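Local structure of periplasmic divalent cation tolerance protein CutA (Pyrococcus horikoshii, 1UMJ) at residues 30-35 with 49-54; 19-24 with 66-71. The protein takes part in resistance to heavy metals, forming a homotrimer and binding a copper ion at the interface between two trimers. All blocks are in the same frame, centred on the assembly; numbering follows the deposited sequence.

Contact 1 of 2, residues 30-35 with 49-54; sequences ANLREH and KEVGAI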
# COMPACT_ATOMS: atom_id res chain seq x y z
N ALA A 30 -12.16 -5.04 -2.80
CA ALA A 30 -10.81 -5.44 -3.16
C ALA A 30 -10.31 -4.45 -4.20
O ALA A 30 -11.07 -4.06 -5.07
CB ALA A 30 -10.82 -6.84 -3.75
N ASN A 31 -9.02 -4.08 -4.12
CA ASN A 31 -8.38 -3.21 -5.09
C ASN A 31 -7.27 -4.07 -5.66
O ASN A 31 -6.38 -4.52 -4.93
CB ASN A 31 -7.76 -1.99 -4.41
CG ASN A 31 -8.79 -0.99 -3.89
OD1 ASN A 31 -8.44 -0.05 -3.17
ND2 ASN A 31 -10.08 -1.19 -4.25
N LEU A 32 -7.31 -4.29 -6.96
CA LEU A 32 -6.29 -5.11 -7.62
C LEU A 32 -5.43 -4.26 -8.55
O LEU A 32 -5.91 -3.41 -9.26
CB LEU A 32 -6.91 -6.25 -8.44
CG LEU A 32 -7.67 -7.35 -7.70
CD1 LEU A 32 -8.20 -8.38 -8.69
CD2 LEU A 32 -6.76 -8.02 -6.72
N ARG A 33 -4.11 -4.51 -8.55
CA ARG A 33 -3.27 -3.80 -9.52
C ARG A 33 -1.99 -4.61 -9.73
O ARG A 33 -1.48 -5.25 -8.81
CB ARG A 33 -2.93 -2.37 -9.05
CG ARG A 33 -1.75 -2.20 -8.09
CD ARG A 33 -2.04 -2.72 -6.69
NE ARG A 33 -0.90 -2.48 -5.78
CZ ARG A 33 0.15 -3.29 -5.73
NH1 ARG A 33 0.17 -4.34 -6.53
NH2 ARG A 33 1.15 -3.08 -4.88
N GLU A 34 -1.49 -4.54 -10.95
CA GLU A 34 -0.25 -5.24 -11.29
C GLU A 34 0.96 -4.64 -10.65
O GLU A 34 0.99 -3.43 -10.37
CB GLU A 34 -0.01 -5.19 -12.82
CG GLU A 34 -0.91 -6.06 -13.58
CD GLU A 34 -0.61 -6.05 -15.07
OE1 GLU A 34 -1.17 -6.90 -15.76
OE2 GLU A 34 0.17 -5.17 -15.54
N HIS A 35 1.98 -5.47 -10.43
CA HIS A 35 3.28 -4.98 -9.98
C HIS A 35 4.31 -5.99 -10.51
O HIS A 35 3.95 -7.09 -10.95
CB HIS A 35 3.33 -4.82 -8.44
CG HIS A 35 3.19 -6.11 -7.69
ND1 HIS A 35 2.17 -6.34 -6.80
CD2 HIS A 35 3.95 -7.23 -7.69
CE1 HIS A 35 2.27 -7.56 -6.31
NE2 HIS A 35 3.34 -8.13 -6.84
N LYS A 49 5.63 -10.66 -13.40
CA LYS A 49 4.50 -9.82 -13.13
C LYS A 49 3.48 -10.57 -12.32
O LYS A 49 3.21 -11.76 -12.54
CB LYS A 49 3.92 -9.31 -14.45
CG LYS A 49 2.60 -8.61 -14.31
CD LYS A 49 1.98 -8.33 -15.69
CE LYS A 49 2.82 -7.32 -16.48
NZ LYS A 49 3.13 -6.11 -15.66
N GLU A 50 2.96 -9.89 -11.30
CA GLU A 50 1.94 -10.47 -10.46
C GLU A 50 0.79 -9.44 -10.26
O GLU A 50 0.85 -8.28 -10.68
CB GLU A 50 2.48 -10.76 -9.08
CG GLU A 50 3.71 -11.57 -8.96
CD GLU A 50 3.97 -11.89 -7.48
OE1 GLU A 50 3.96 -10.97 -6.58
OE2 GLU A 50 4.16 -13.06 -7.22
N VAL A 51 -0.27 -9.89 -9.60
CA VAL A 51 -1.39 -8.98 -9.30
C VAL A 51 -1.53 -8.86 -7.79
O VAL A 51 -1.81 -9.82 -7.08
CB VAL A 51 -2.71 -9.43 -9.90
CG1 VAL A 51 -3.79 -8.34 -9.63
CG2 VAL A 51 -2.55 -9.60 -11.40
N GLY A 52 -1.27 -7.66 -7.33
CA GLY A 52 -1.40 -7.37 -5.91
C GLY A 52 -2.85 -7.07 -5.56
O GLY A 52 -3.54 -6.41 -6.32
N ALA A 53 -3.30 -7.58 -4.41
CA ALA A 53 -4.70 -7.37 -3.96
C ALA A 53 -4.72 -6.76 -2.58
O ALA A 53 -4.07 -7.29 -1.64
CB ALA A 53 -5.43 -8.73 -3.88
N ILE A 54 -5.41 -5.62 -2.48
CA ILE A 54 -5.60 -4.92 -1.21
C ILE A 54 -7.06 -5.19 -0.82
O ILE A 54 -8.00 -4.70 -1.50
CB ILE A 54 -5.40 -3.40 -1.40
CG1 ILE A 54 -3.91 -3.14 -1.66
CG2 ILE A 54 -5.89 -2.64 -0.13
CD1 ILE A 54 -3.56 -1.72 -1.74
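The β-hairpin of strands 29-40 and 45-57 in the CutA fold joins Asn-31 to Ile-54, Arg-33 to Gly-52 and His-35 to Glu-50 as hydrogen-bonded antiparallel pairs, its short strand segments running 151° apart. Six backbone bonds of ordinary length make the ladder, and Leu-32 with Ala-53 and Glu-34 with Val-51 are the non-hydrogen-bonded pairs between them.

Across the face that carries Arg-33, His-35 and Glu-50 runs a buried polar chain. Arg-33 NH1 lies close to Gly-52, 3.5 Å from its CA, a position with no side chain, and donates to His-35 ND1 at 2.8 Å, each group lying in the other's plane. From the far edge of the same ring His-35 NE2 donates to Glu-50 OE1 at 2.9 Å, using the anti lone pair of that oxygen, with the ring and carboxylate planes 61° apart. With CG of His-35 set between its backbone N and carbonyl carbon (chi1 65°), the ring swings over the partner strand and the carbonyl O of Glu-50, bound by the backbone N of His-35, lies over one ring face. Bonds at both ring nitrogens fix its rotation, and the donor pattern is consistent with a neutral imidazole. Tyr-75 OH is hydrogen-bonded to Glu-50 OE2, and the Glu-50 side chain lies about 4 Å from that of the copper ligand Asp-48.

On the face toward helix 11-23, Leu-32 CD2 presses tightly on Ala-53 CB, 3.2 Å away, and Leu-32 CB meets Val-51 CG1 at 3.9 Å. Nearer the surface, Lys-49 NZ reaches Glu-34 OE2 at 3.1 Å from above the carboxylate plane, while Trp-11 NE1 donates to OE1 of Glu-34.

Asn-31 OD1 is hydrogen-bonded to Tyr-5 OH of the second subunit, and residues 30-32 pair with a strand of that chain, continuing a ferredoxin-like sheet into the trimer.

Contact 2 of 2, residues 19-24 with 66-71; sequences KTLLKE and KERIKE
The C-terminal end of helix 11-23 and the C-terminal half of helix 62-72 lie side by side with their short axes 11.3 Å apart and 141° between their directions, Leu-21 and Arg-68 forming the closest CA pair at 8.1 Å. At this spacing side chains bridge the gap. Arg-68 leaves its helix with CG anti to the backbone N and then bends at chi2 (53°), which carries the guanidinium across to Glu-24, just beyond the end of helix 11-23.

The grip is bidentate and side-on: NE of Arg-68 donates to OE2 of Glu-24 at 2.7 Å, and NH2 of Arg-68 to OE1 at 2.8 Å. Both oxygens use their syn lone pairs, and the two flat groups are nearly coplanar, 19° apart. On the remaining terminal nitrogen, Arg-68 NH1 meets Glu-71 OE1 at 2.8 Å, in the guanidinium plane, so two carboxylates share one arginine and hold its rotation.

In the ferredoxin-like α/β sandwich of CutA these two helices cover the same face of the antiparallel sheet, and beneath the salt bridges the contact turns apolar. Leu-21 splits its methyls: CD2 rests 3.9 Å from CG of Arg-68, against the aliphatic part of that chain, while CD1 meets Ile-69 CG1 at 4.0 Å, the two side chains crossing at about a right angle. Leu-21 and Ile-69 both go on to touch Leu-55 of strand 45-57 in the sheet below.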
# COMPACT_ATOMS: atom_id res chain seq x y z
N LYS A 19 -13.71 -12.26 -6.16
CA LYS A 19 -15.15 -12.29 -6.40
C LYS A 19 -15.73 -13.32 -5.42
O LYS A 19 -16.80 -13.08 -4.83
CB LYS A 19 -15.45 -12.65 -7.86
CG LYS A 19 -15.26 -11.47 -8.80
CD LYS A 19 -15.53 -11.81 -10.28
CE LYS A 19 -14.47 -12.75 -10.90
NZ LYS A 19 -14.45 -14.17 -10.38
N THR A 20 -15.05 -14.44 -5.24
CA THR A 20 -15.50 -15.47 -4.29
C THR A 20 -15.52 -14.92 -2.86
O THR A 20 -16.43 -15.19 -2.09
CB THR A 20 -14.58 -16.70 -4.34
OG1 THR A 20 -14.74 -17.35 -5.61
CG2 THR A 20 -14.91 -17.69 -3.21
N LEU A 21 -14.52 -14.13 -2.48
CA LEU A 21 -14.47 -13.58 -1.13
C LEU A 21 -15.60 -12.57 -0.94
O LEU A 21 -16.17 -12.47 0.16
CB LEU A 21 -13.08 -12.94 -0.85
CG LEU A 21 -11.88 -13.89 -0.90
CD1 LEU A 21 -10.53 -13.11 -0.78
CD2 LEU A 21 -11.94 -14.91 0.23
N LEU A 22 -15.94 -11.82 -1.99
CA LEU A 22 -17.05 -10.86 -1.90
C LEU A 22 -18.39 -11.63 -1.81
O LEU A 22 -19.27 -11.28 -1.04
CB LEU A 22 -17.06 -9.95 -3.13
CG LEU A 22 -16.02 -8.81 -3.09
CD1 LEU A 22 -15.74 -8.28 -4.45
CD2 LEU A 22 -16.54 -7.72 -2.21
N LYS A 23 -18.54 -12.66 -2.64
CA LYS A 23 -19.76 -13.47 -2.61
C LYS A 23 -19.98 -14.08 -1.22
O LYS A 23 -21.12 -14.22 -0.77
CB LYS A 23 -19.64 -14.62 -3.62
CG LYS A 23 -19.63 -14.18 -5.05
CD LYS A 23 -19.31 -15.36 -5.98
CE LYS A 23 -19.43 -14.95 -7.44
NZ LYS A 23 -18.37 -13.95 -7.75
N GLU A 24 -18.89 -14.44 -0.53
CA GLU A 24 -18.94 -15.04 0.79
C GLU A 24 -18.97 -13.97 1.89
O GLU A 24 -18.94 -14.28 3.06
CB GLU A 24 -17.77 -16.05 0.99
CG GLU A 24 -17.90 -17.25 -0.02
CD GLU A 24 -16.78 -18.28 -0.03
OE1 GLU A 24 -16.85 -19.20 -0.88
OE2 GLU A 24 -15.83 -18.17 0.78
N LYS A 66 -8.25 -15.30 6.36
CA LYS A 66 -6.95 -15.91 6.19
C LYS A 66 -7.11 -17.39 5.80
O LYS A 66 -6.47 -17.85 4.89
CB LYS A 66 -6.14 -15.80 7.49
CG LYS A 66 -4.78 -16.48 7.48
CD LYS A 66 -4.02 -16.36 8.80
CE LYS A 66 -4.41 -17.48 9.81
NZ LYS A 66 -3.67 -17.32 11.05
N GLU A 67 -7.99 -18.11 6.50
CA GLU A 67 -8.18 -19.53 6.19
C GLU A 67 -8.75 -19.72 4.80
O GLU A 67 -8.28 -20.57 4.03
CB GLU A 67 -9.12 -20.19 7.20
CG GLU A 67 -9.53 -21.61 6.79
CD GLU A 67 -8.39 -22.61 6.69
OE1 GLU A 67 -8.65 -23.74 6.22
OE2 GLU A 67 -7.24 -22.31 7.07
N ARG A 68 -9.77 -18.94 4.47
CA ARG A 68 -10.38 -19.05 3.15
C ARG A 68 -9.37 -18.78 2.02
O ARG A 68 -9.37 -19.46 0.99
CB ARG A 68 -11.59 -18.10 3.03
CG ARG A 68 -12.48 -18.38 1.83
CD ARG A 68 -12.91 -19.85 1.79
NE ARG A 68 -13.86 -20.00 0.70
CZ ARG A 68 -14.00 -21.11 0.02
NH1 ARG A 68 -13.25 -22.17 0.33
NH2 ARG A 68 -14.84 -21.14 -0.99
N ILE A 69 -8.52 -17.76 2.20
CA ILE A 69 -7.54 -17.45 1.20
C ILE A 69 -6.58 -18.63 1.06
O ILE A 69 -6.20 -18.96 -0.04
CB ILE A 69 -6.76 -16.07 1.52
CG1 ILE A 69 -7.70 -14.88 1.42
CG2 ILE A 69 -5.61 -15.90 0.52
CD1 ILE A 69 -7.12 -13.56 1.98
N LYS A 70 -6.22 -19.31 2.15
CA LYS A 70 -5.28 -20.42 1.97
C LYS A 70 -5.90 -21.48 1.08
O LYS A 70 -5.23 -22.08 0.26
CB LYS A 70 -4.93 -21.07 3.31
CG LYS A 70 -3.97 -20.33 4.20
CD LYS A 70 -3.98 -20.95 5.61
CE LYS A 70 -2.84 -20.36 6.44
NZ LYS A 70 -2.85 -20.83 7.88
N GLU A 71 -7.19 -21.72 1.29
CA GLU A 71 -7.94 -22.73 0.55
C GLU A 71 -8.11 -22.43 -0.94
O GLU A 71 -8.04 -23.32 -1.76
CB GLU A 71 -9.35 -22.87 1.18
CG GLU A 71 -9.40 -23.49 2.58
CD GLU A 71 -10.74 -23.29 3.26
OE1 GLU A 71 -11.68 -22.83 2.59
OE2 GLU A 71 -10.87 -23.58 4.47

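Contact 1 is a buried strand pairing within the sheet, whereas contact 2 joins two helices near the surface; their centres lie 16 Å apart and they do not touch directly. Along the chain the hairpin of contact 1 is nested within the loop that contact 2 closes, since helix 11-23 leads into strand 29-40 and strand 45-57 into helix 62-72. Backbone bonds dominate the first, with an arginine-histidine-glutamate chain that packs against neighbouring subunits, its glutamate close to Asp-48 of the copper site. The second has no backbone bonds between its segments and relies on ion pairs above a small apolar layer, away from the annotated metal site.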